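Local coordinates for protein 3-phytase (Klebsiella pneumoniae, PDB 2WNH) that acts as a histidine acid phosphatase, probably removing phosphate from the 3-position of inositol hexakisphosphate (phytate), at residues 17-22 and 322-327; 25-30 and 315-320. The protein carries 3 engineered substitutions. All coordinates share one frame; numbering follows the deposited sequence.

Contact 1. Residues 17-22 and 322-327; sequences EKVVEL and VLERWR
Residues 17-22 and 322-327 pair as antiparallel strands, 172° between directions and 4.8 Å between axes, with Lys18 opposite Arg325 and Val20 opposite Leu323 as hydrogen-bonded pairs. They lie in the mixed sheet of the histidine phosphatase fold, and a classic beta bulge ends the regular pairing: Glu17 and Lys18 both face Arg325, whose O accepts from Glu17 N at 2.8 Å and only weakly from Lys18 N. Glu17, the extra residue of the bulge, has its carboxylate between two arginines. Arg325 folds back at chi3 (80°), so that NE reaches Glu17 OE2 at 3.0 Å while NH2 makes a weak bond to OE1; the carboxylate and guanidinium planes stand 87° apart. Arg327 meets the same acid differently: Glu17 OE1 sits 3.4 Å above its guanidinium plane, stacked over the centre, a charge contact to which no N-H points. Arg334 adds a third positive partner at Glu17 OE2, and Arg327 NH2 hydrogen-bonds Gln15 and salt-bridges Asp13 of the second subunit. Lys18 CB lies over one guanidinium face of Arg325. On the face of the sheet carrying Val19, Glu21, Val322 and Glu324, Val19 CG1 meets Val322 CG1 at 3.8 Å. Glu324 OE2 is hydrogen-bonded to the hydroxyls of Tyr75 and Tyr339, while OE1, salt-bridged to Arg337, accepts from Trp326 NE1 at 2.9 Å, in the indole plane. On the opposite face, with Val20 and Leu323, Lys18 NZ and Arg325 NH1, bonded also to the carbonyls of Gly273 and Val274, respectively, share one water that accepts from both, 3.0 Å from Lys18 NZ.

Contact 2. Residues 25-30 and 315-320; sequences HGIRPP and IPPGSS
Pro317 puts the CB corner of its ring over one face of the Gly26-Ile27 peptide, 3.6 Å from Ile27 N, the rest of the ring leading away from it, while the imidazole of His25 is met at its ND1 edge by Gly26 O, exactly in the ring plane. Ile27 adds its side chain to the first of these: with chi1 -57°, CG1 stands beside the backbone N and meets Pro317 CG at 3.7 Å, the two side chains crossing at a slant. Next along, Gly318 N donates to His25 O at 2.9 Å, approaching from above the carbonyl plane, 49° out of it, and Pro317 CA lies 3.5 Å from the same oxygen. Gly26 and Gly318 face each other here, CA to CA 4.4 Å, with no side chain between them. Residues 316-319 form a type II beta turn, Gly318 taking the positive phi (66°) of its third position. Pro316 O closes the turn twice, accepting Ser319 N at 3.1 Å and Ser319 OG at 2.7 Å. Residues 25-30 follow Arg24 and belong to the RHGxRxP signature of histidine acid phosphatases; helix 99-112 packs on His25, and Thr104 OG1 bonds Gly26 N. The 2.8 Å bond from His25 ND1 to Gly26 O fixes the ring's rotation and occupies ND1 with backbone, consistent with relatives in which NE2 of this histidine takes up the phosphoryl group; through Gly318 N the turn bonds the backbone carbonyl of His25, which places it in the second shell of this loop.

Contacts 1 and 2 follow each other along the same pair of chain runs, their centres 22 Å apart. The order is 17-22, 25-30, 315-320, 322-327, so contact 2 is nested inside the loop closed by contact 1. Strand 14-24 leads from contact 1, about 17 Å (centre to centre) from the centre of the chain, to the signature loop of contact 2, about 7 Å from it, and the 315-320 turn leads back out into strand 320-328. The two meet at a seam: Glu21 OE2 lies 2.6 Å from Ser320 OG, a probable hydrogen bond, and Leu22 O packs on Ser320 CB. The paired strands thus deliver both loops side by side at one end of this strand pair.

Contact 1. Residues 17-22 and 322-327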
ATOM      1  N   GLU B  17      13.203   5.423  25.494  1.00 15.38           N
ATOM      2  CA  GLU B  17      12.038   5.344  26.385  1.00 14.78           C
ATOM      3  C   GLU B  17      10.981   6.419  26.215  1.00 14.82           C
ATOM      4  O   GLU B  17       9.798   6.180  26.486  1.00 16.17           O
ATOM      5  CB  GLU B  17      12.458   5.420  27.852  1.00 15.51           C
ATOM      6  CG  GLU B  17      13.426   4.350  28.300  1.00 17.45           C
ATOM      7  CD  GLU B  17      13.614   4.419  29.790  1.00 18.97           C
ATOM      8  OE1 GLU B  17      12.805   3.844  30.533  1.00 22.31           O
ATOM      9  OE2 GLU B  17      14.582   5.066  30.223  1.00 19.54           O
ATOM     10  N   LYS B  18      11.398   7.633  25.858  1.00 15.20           N
ATOM     11  CA  LYS B  18      10.489   8.777  25.934  1.00 15.21           C
ATOM     12  C   LYS B  18      11.017   9.903  25.073  1.00 15.64           C
ATOM     13  O   LYS B  18      12.217  10.162  25.059  1.00 15.81           O
ATOM     14  CB  LYS B  18      10.358   9.266  27.391  1.00 15.70           C
ATOM     15  CG  LYS B  18       9.448  10.496  27.628  1.00 19.73           C
ATOM     16  CD  LYS B  18       8.048  10.268  27.133  1.00 16.29           C
ATOM     17  CE  LYS B  18       7.110  11.414  27.504  1.00 18.43           C
ATOM     18  NZ  LYS B  18       6.739  11.406  28.963  1.00 20.71           N
ATOM     19  N   VAL B  19      10.107  10.543  24.342  1.00 14.79           N
ATOM     20  CA  VAL B  19      10.410  11.747  23.584  1.00 14.29           C
ATOM     21  C   VAL B  19       9.553  12.899  24.102  1.00 13.12           C
ATOM     22  O   VAL B  19       8.337  12.762  24.293  1.00 13.91           O
ATOM     23  CB  VAL B  19      10.099  11.551  22.062  1.00 14.48           C
ATOM     24  CG1 VAL B  19      10.392  12.846  21.286  1.00 14.96           C
ATOM     25  CG2 VAL B  19      10.910  10.387  21.445  1.00 14.03           C
ATOM     26  N   VAL B  20      10.193  14.053  24.327  1.00 12.90           N
ATOM     27  CA  VAL B  20       9.460  15.301  24.577  1.00 13.67           C
ATOM     28  C   VAL B  20       9.905  16.277  23.502  1.00 14.16           C
ATOM     29  O   VAL B  20      11.104  16.540  23.360  1.00 14.14           O
ATOM     30  CB  VAL B  20       9.779  15.900  25.990  1.00 14.80           C
ATOM     31  CG1 VAL B  20       9.192  17.310  26.154  1.00 14.41           C
ATOM     32  CG2 VAL B  20       9.261  14.968  27.083  1.00 13.78           C
ATOM     33  N   GLU B  21       8.945  16.785  22.736  1.00 14.74           N
ATOM     34  CA  GLU B  21       9.258  17.657  21.607  1.00 14.06           C
ATOM     35  C   GLU B  21       8.474  18.972  21.647  1.00 13.95           C
ATOM     36  O   GLU B  21       7.251  18.984  21.934  1.00 14.81           O
ATOM     37  CB  GLU B  21       8.940  16.911  20.308  1.00 14.18           C
ATOM     38  CG  GLU B  21       9.253  17.685  19.035  1.00 12.85           C
ATOM     39  CD  GLU B  21       9.216  16.800  17.803  1.00 14.76           C
ATOM     40  OE1 GLU B  21       8.574  15.743  17.849  1.00 13.87           O
ATOM     41  OE2 GLU B  21       9.885  17.141  16.803  1.00 16.49           O
ATOM     42  N   LEU B  22       9.206  20.063  21.380  1.00 12.66           N
ATOM     43  CA  LEU B  22       8.647  21.412  21.278  1.00 12.75           C
ATOM     44  C   LEU B  22       8.876  21.914  19.855  1.00 13.28           C
ATOM     45  O   LEU B  22      10.003  22.261  19.496  1.00 12.95           O
ATOM     46  CB  LEU B  22       9.317  22.360  22.305  1.00 13.97           C
ATOM     47  CG  LEU B  22       8.840  23.836  22.252  1.00 14.29           C
ATOM     48  CD1 LEU B  22       7.334  23.972  22.577  1.00 13.18           C
ATOM     49  CD2 LEU B  22       9.675  24.737  23.171  1.00 15.57           C
ATOM     50  N   VAL B 322      14.119  18.859  20.821  1.00 13.34           N
ATOM     51  CA  VAL B 322      13.749  17.533  21.298  1.00 14.54           C
ATOM     52  C   VAL B 322      14.578  17.113  22.501  1.00 14.88           C
ATOM     53  O   VAL B 322      15.810  17.236  22.478  1.00 15.46           O
ATOM     54  CB  VAL B 322      13.878  16.451  20.187  1.00 15.35           C
ATOM     55  CG1 VAL B 322      13.485  15.064  20.755  1.00 15.99           C
ATOM     56  CG2 VAL B 322      13.029  16.804  18.958  1.00 17.16           C
ATOM     57  N   LEU B 323      13.901  16.539  23.504  1.00 13.47           N
ATOM     58  CA  LEU B 323      14.576  15.799  24.582  1.00 14.85           C
ATOM     59  C   LEU B 323      14.176  14.323  24.469  1.00 14.94           C
ATOM     60  O   LEU B 323      12.987  14.012  24.383  1.00 15.52           O
ATOM     61  CB  LEU B 323      14.108  16.300  25.943  1.00 15.58           C
ATOM     62  CG  LEU B 323      14.115  17.808  26.188  1.00 19.20           C
ATOM     63  CD1 LEU B 323      13.496  18.109  27.573  1.00 22.12           C
ATOM     64  CD2 LEU B 323      15.514  18.370  26.064  1.00 23.91           C
ATOM     65  N   GLU B 324      15.166  13.441  24.496  1.00 14.40           N
ATOM     66  CA  GLU B 324      14.930  11.993  24.485  1.00 15.26           C
ATOM     67  C   GLU B 324      15.563  11.318  25.702  1.00 15.68           C
ATOM     68  O   GLU B 324      16.748  11.495  25.951  1.00 15.43           O
ATOM     69  CB  GLU B 324      15.548  11.363  23.221  1.00 16.38           C
ATOM     70  CG  GLU B 324      14.786  11.675  21.912  1.00 15.59           C
ATOM     71  CD  GLU B 324      15.542  11.233  20.647  1.00 18.13           C
ATOM     72  OE1 GLU B 324      16.713  10.769  20.732  1.00 16.07           O
ATOM     73  OE2 GLU B 324      14.975  11.368  19.537  1.00 15.97           O
ATOM     74  N   ARG B 325      14.782  10.506  26.412  1.00 16.37           N
ATOM     75  CA  ARG B 325      15.342   9.640  27.463  1.00 16.20           C
ATOM     76  C   ARG B 325      15.653   8.270  26.890  1.00 16.60           C
ATOM     77  O   ARG B 325      14.770   7.608  26.349  1.00 16.55           O
ATOM     78  CB  ARG B 325      14.374   9.483  28.645  1.00 16.60           C
ATOM     79  CG  ARG B 325      15.052   8.806  29.849  1.00 20.42           C
ATOM     80  CD  ARG B 325      14.116   8.704  31.019  1.00 18.30           C
ATOM     81  NE  ARG B 325      13.176   7.591  30.924  1.00 19.59           N
ATOM     82  CZ  ARG B 325      11.853   7.720  30.856  1.00 21.17           C
ATOM     83  NH1 ARG B 325      11.284   8.928  30.822  1.00 23.76           N
ATOM     84  NH2 ARG B 325      11.089   6.634  30.804  1.00 21.53           N
ATOM     85  N   TRP B 326      16.924   7.881  27.013  1.00 15.13           N
ATOM     86  CA  TRP B 326      17.453   6.610  26.559  1.00 16.61           C
ATOM     87  C   TRP B 326      17.915   5.777  27.738  1.00 17.77           C
ATOM     88  O   TRP B 326      18.256   6.297  28.789  1.00 17.87           O
ATOM     89  CB  TRP B 326      18.649   6.831  25.642  1.00 16.93           C
ATOM     90  CG  TRP B 326      18.278   7.379  24.280  1.00 15.94           C
ATOM     91  CD1 TRP B 326      18.057   8.703  23.940  1.00 17.20           C
ATOM     92  CD2 TRP B 326      18.088   6.624  23.073  1.00 15.20           C
ATOM     93  NE1 TRP B 326      17.752   8.800  22.608  1.00 14.44           N
ATOM     94  CE2 TRP B 326      17.762   7.548  22.046  1.00 16.16           C
ATOM     95  CE3 TRP B 326      18.158   5.257  22.760  1.00 15.75           C
ATOM     96  CZ2 TRP B 326      17.502   7.146  20.720  1.00 16.45           C
ATOM     97  CZ3 TRP B 326      17.904   4.853  21.431  1.00 17.26           C
ATOM     98  CH2 TRP B 326      17.589   5.802  20.429  1.00 18.20           C
ATOM     99  N   ARG B 327      17.945   4.470  27.537  1.00 17.32           N
ATOM    100  CA  ARG B 327      18.388   3.552  28.582  1.00 19.51           C
ATOM    101  C   ARG B 327      19.415   2.617  27.982  1.00 18.77           C
ATOM    102  O   ARG B 327      19.245   2.101  26.862  1.00 16.94           O
ATOM    103  CB  ARG B 327      17.195   2.770  29.114  1.00 20.02           C
ATOM    104  CG  ARG B 327      17.540   1.790  30.185  1.00 22.42           C
ATOM    105  CD  ARG B 327      16.341   1.613  31.085  1.00 21.57           C
ATOM    106  NE  ARG B 327      15.215   1.001  30.370  1.00 23.91           N
ATOM    107  CZ  ARG B 327      14.053   0.715  30.947  1.00 21.86           C
ATOM    108  NH1 ARG B 327      13.873   0.987  32.235  1.00 23.30           N
ATOM    109  NH2 ARG B 327      13.072   0.159  30.237  1.00 21.66           N
TER
HETATM  110  O   HOH W   1       8.400  10.028  30.984  1.00 28.12           O

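Contact 2. Residues 25-30 and 315-320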
ATOM      1  N   HIS B  25       5.312  26.264  14.939  1.00 15.68           N
ATOM      2  CA  HIS B  25       4.332  26.110  13.861  1.00 15.02           C
ATOM      3  C   HIS B  25       5.030  26.139  12.485  1.00 14.83           C
ATOM      4  O   HIS B  25       6.193  26.553  12.362  1.00 14.84           O
ATOM      5  CB  HIS B  25       3.255  27.184  13.987  1.00 15.92           C
ATOM      6  CG  HIS B  25       3.798  28.573  13.921  1.00 16.78           C
ATOM      7  ND1 HIS B  25       4.264  29.140  12.753  1.00 19.40           N
ATOM      8  CD2 HIS B  25       3.952  29.511  14.889  1.00 20.37           C
ATOM      9  CE1 HIS B  25       4.684  30.371  13.004  1.00 23.80           C
ATOM     10  NE2 HIS B  25       4.506  30.618  14.292  1.00 20.36           N
ATOM     11  N   GLY B  26       4.338  25.635  11.469  1.00 14.76           N
ATOM     12  CA  GLY B  26       4.848  25.669  10.101  1.00 14.43           C
ATOM     13  C   GLY B  26       4.718  27.046   9.465  1.00 15.46           C
ATOM     14  O   GLY B  26       4.383  28.035  10.133  1.00 15.21           O
ATOM     15  N   ILE B  27       4.998  27.099   8.165  1.00 15.46           N
ATOM     16  CA  ILE B  27       4.993  28.360   7.412  1.00 14.38           C
ATOM     17  C   ILE B  27       3.660  29.115   7.502  1.00 15.64           C
ATOM     18  O   ILE B  27       2.588  28.537   7.353  1.00 15.10           O
ATOM     19  CB  ILE B  27       5.373  28.104   5.933  1.00 13.94           C
ATOM     20  CG1 ILE B  27       6.751  27.419   5.856  1.00 13.72           C
ATOM     21  CG2 ILE B  27       5.295  29.406   5.092  1.00 14.47           C
ATOM     22  CD1 ILE B  27       6.968  26.681   4.552  1.00 14.69           C
ATOM     23  N   ARG B  28       3.747  30.422   7.786  1.00 14.70           N
ATOM     24  CA  ARG B  28       2.578  31.326   7.792  1.00 16.34           C
ATOM     25  C   ARG B  28       2.944  32.577   6.980  1.00 16.91           C
ATOM     26  O   ARG B  28       4.138  32.881   6.833  1.00 16.66           O
ATOM     27  CB  ARG B  28       2.254  31.795   9.224  1.00 15.93           C
ATOM     28  CG  ARG B  28       3.469  32.313   9.983  1.00 17.69           C
ATOM     29  CD  ARG B  28       3.034  33.232  11.136  1.00 20.22           C
ATOM     30  NE  ARG B  28       4.198  33.796  11.817  1.00 19.18           N
ATOM     31  CZ  ARG B  28       4.948  34.786  11.334  1.00 20.05           C
ATOM     32  NH1 ARG B  28       4.652  35.375  10.170  1.00 19.11           N
ATOM     33  NH2 ARG B  28       6.000  35.208  12.040  1.00 21.49           N
ATOM     34  N   PRO B  29       1.918  33.306   6.480  1.00 16.61           N
ATOM     35  CA  PRO B  29       2.185  34.649   5.932  1.00 17.68           C
ATOM     36  C   PRO B  29       2.512  35.547   7.118  1.00 17.99           C
ATOM     37  O   PRO B  29       2.393  35.111   8.274  1.00 17.72           O
ATOM     38  CB  PRO B  29       0.835  35.060   5.332  1.00 17.81           C
ATOM     39  CG  PRO B  29       0.030  33.746   5.225  1.00 17.03           C
ATOM     40  CD  PRO B  29       0.490  32.974   6.431  1.00 17.57           C
ATOM     41  N   PRO B  30       2.889  36.816   6.860  1.00 19.38           N
ATOM     42  CA  PRO B  30       3.073  37.731   7.990  1.00 19.55           C
ATOM     43  C   PRO B  30       1.818  37.757   8.863  1.00 18.81           C
ATOM     44  O   PRO B  30       0.717  37.544   8.372  1.00 20.15           O
ATOM     45  CB  PRO B  30       3.255  39.109   7.300  1.00 18.81           C
ATOM     46  CG  PRO B  30       2.753  38.926   5.909  1.00 21.54           C
ATOM     47  CD  PRO B  30       3.093  37.491   5.567  1.00 19.56           C
ATOM     48  N   ILE B 315      15.372  29.756  14.182  1.00 16.07           N
ATOM     49  CA  ILE B 315      14.316  28.761  14.405  1.00 16.22           C
ATOM     50  C   ILE B 315      13.355  28.726  13.183  1.00 15.48           C
ATOM     51  O   ILE B 315      12.406  29.519  13.097  1.00 16.16           O
ATOM     52  CB  ILE B 315      13.532  29.087  15.735  1.00 15.21           C
ATOM     53  CG1 ILE B 315      14.480  29.180  16.941  1.00 15.44           C
ATOM     54  CG2 ILE B 315      12.389  28.071  15.993  1.00 16.61           C
ATOM     55  CD1 ILE B 315      13.953  30.158  18.045  1.00 14.38           C
ATOM     56  N   PRO B 316      13.621  27.835  12.204  1.00 16.46           N
ATOM     57  CA  PRO B 316      12.787  27.725  11.006  1.00 16.30           C
ATOM     58  C   PRO B 316      11.377  27.211  11.245  1.00 16.21           C
ATOM     59  O   PRO B 316      11.097  26.562  12.264  1.00 16.76           O
ATOM     60  CB  PRO B 316      13.571  26.724  10.134  1.00 16.46           C
ATOM     61  CG  PRO B 316      15.001  26.850  10.608  1.00 15.78           C
ATOM     62  CD  PRO B 316      14.804  26.962  12.111  1.00 15.83           C
ATOM     63  N   PRO B 317      10.457  27.496  10.316  1.00 16.94           N
ATOM     64  CA  PRO B 317       9.103  26.930  10.466  1.00 16.30           C
ATOM     65  C   PRO B 317       9.135  25.400  10.521  1.00 16.70           C
ATOM     66  O   PRO B 317       9.906  24.756   9.769  1.00 16.49           O
ATOM     67  CB  PRO B 317       8.386  27.404   9.190  1.00 17.62           C
ATOM     68  CG  PRO B 317       9.520  27.745   8.230  1.00 17.80           C
ATOM     69  CD  PRO B 317      10.588  28.326   9.110  1.00 16.94           C
ATOM     70  N   GLY B 318       8.319  24.837  11.405  1.00 15.82           N
ATOM     71  CA  GLY B 318       8.245  23.400  11.626  1.00 15.33           C
ATOM     72  C   GLY B 318       9.508  22.781  12.222  1.00 14.94           C
ATOM     73  O   GLY B 318       9.630  21.562  12.263  1.00 14.82           O
ATOM     74  N   SER B 319      10.446  23.603  12.699  1.00 15.37           N
ATOM     75  CA  SER B 319      11.632  23.090  13.378  1.00 15.26           C
ATOM     76  C   SER B 319      11.249  22.704  14.816  1.00 14.20           C
ATOM     77  O   SER B 319      10.184  23.100  15.296  1.00 16.07           O
ATOM     78  CB  SER B 319      12.728  24.157  13.398  1.00 15.12           C
ATOM     79  OG  SER B 319      12.345  25.252  14.230  1.00 15.49           O
ATOM     80  N   SER B 320      12.080  21.914  15.491  1.00 14.37           N
ATOM     81  CA  SER B 320      11.752  21.540  16.870  1.00 14.10           C
ATOM     82  C   SER B 320      12.970  21.285  17.742  1.00 14.17           C
ATOM     83  O   SER B 320      14.038  20.958  17.239  1.00 14.17           O
ATOM     84  CB  SER B 320      10.807  20.341  16.919  1.00 15.26           C
ATOM     85  OG  SER B 320      11.463  19.161  16.517  1.00 15.07           O
TER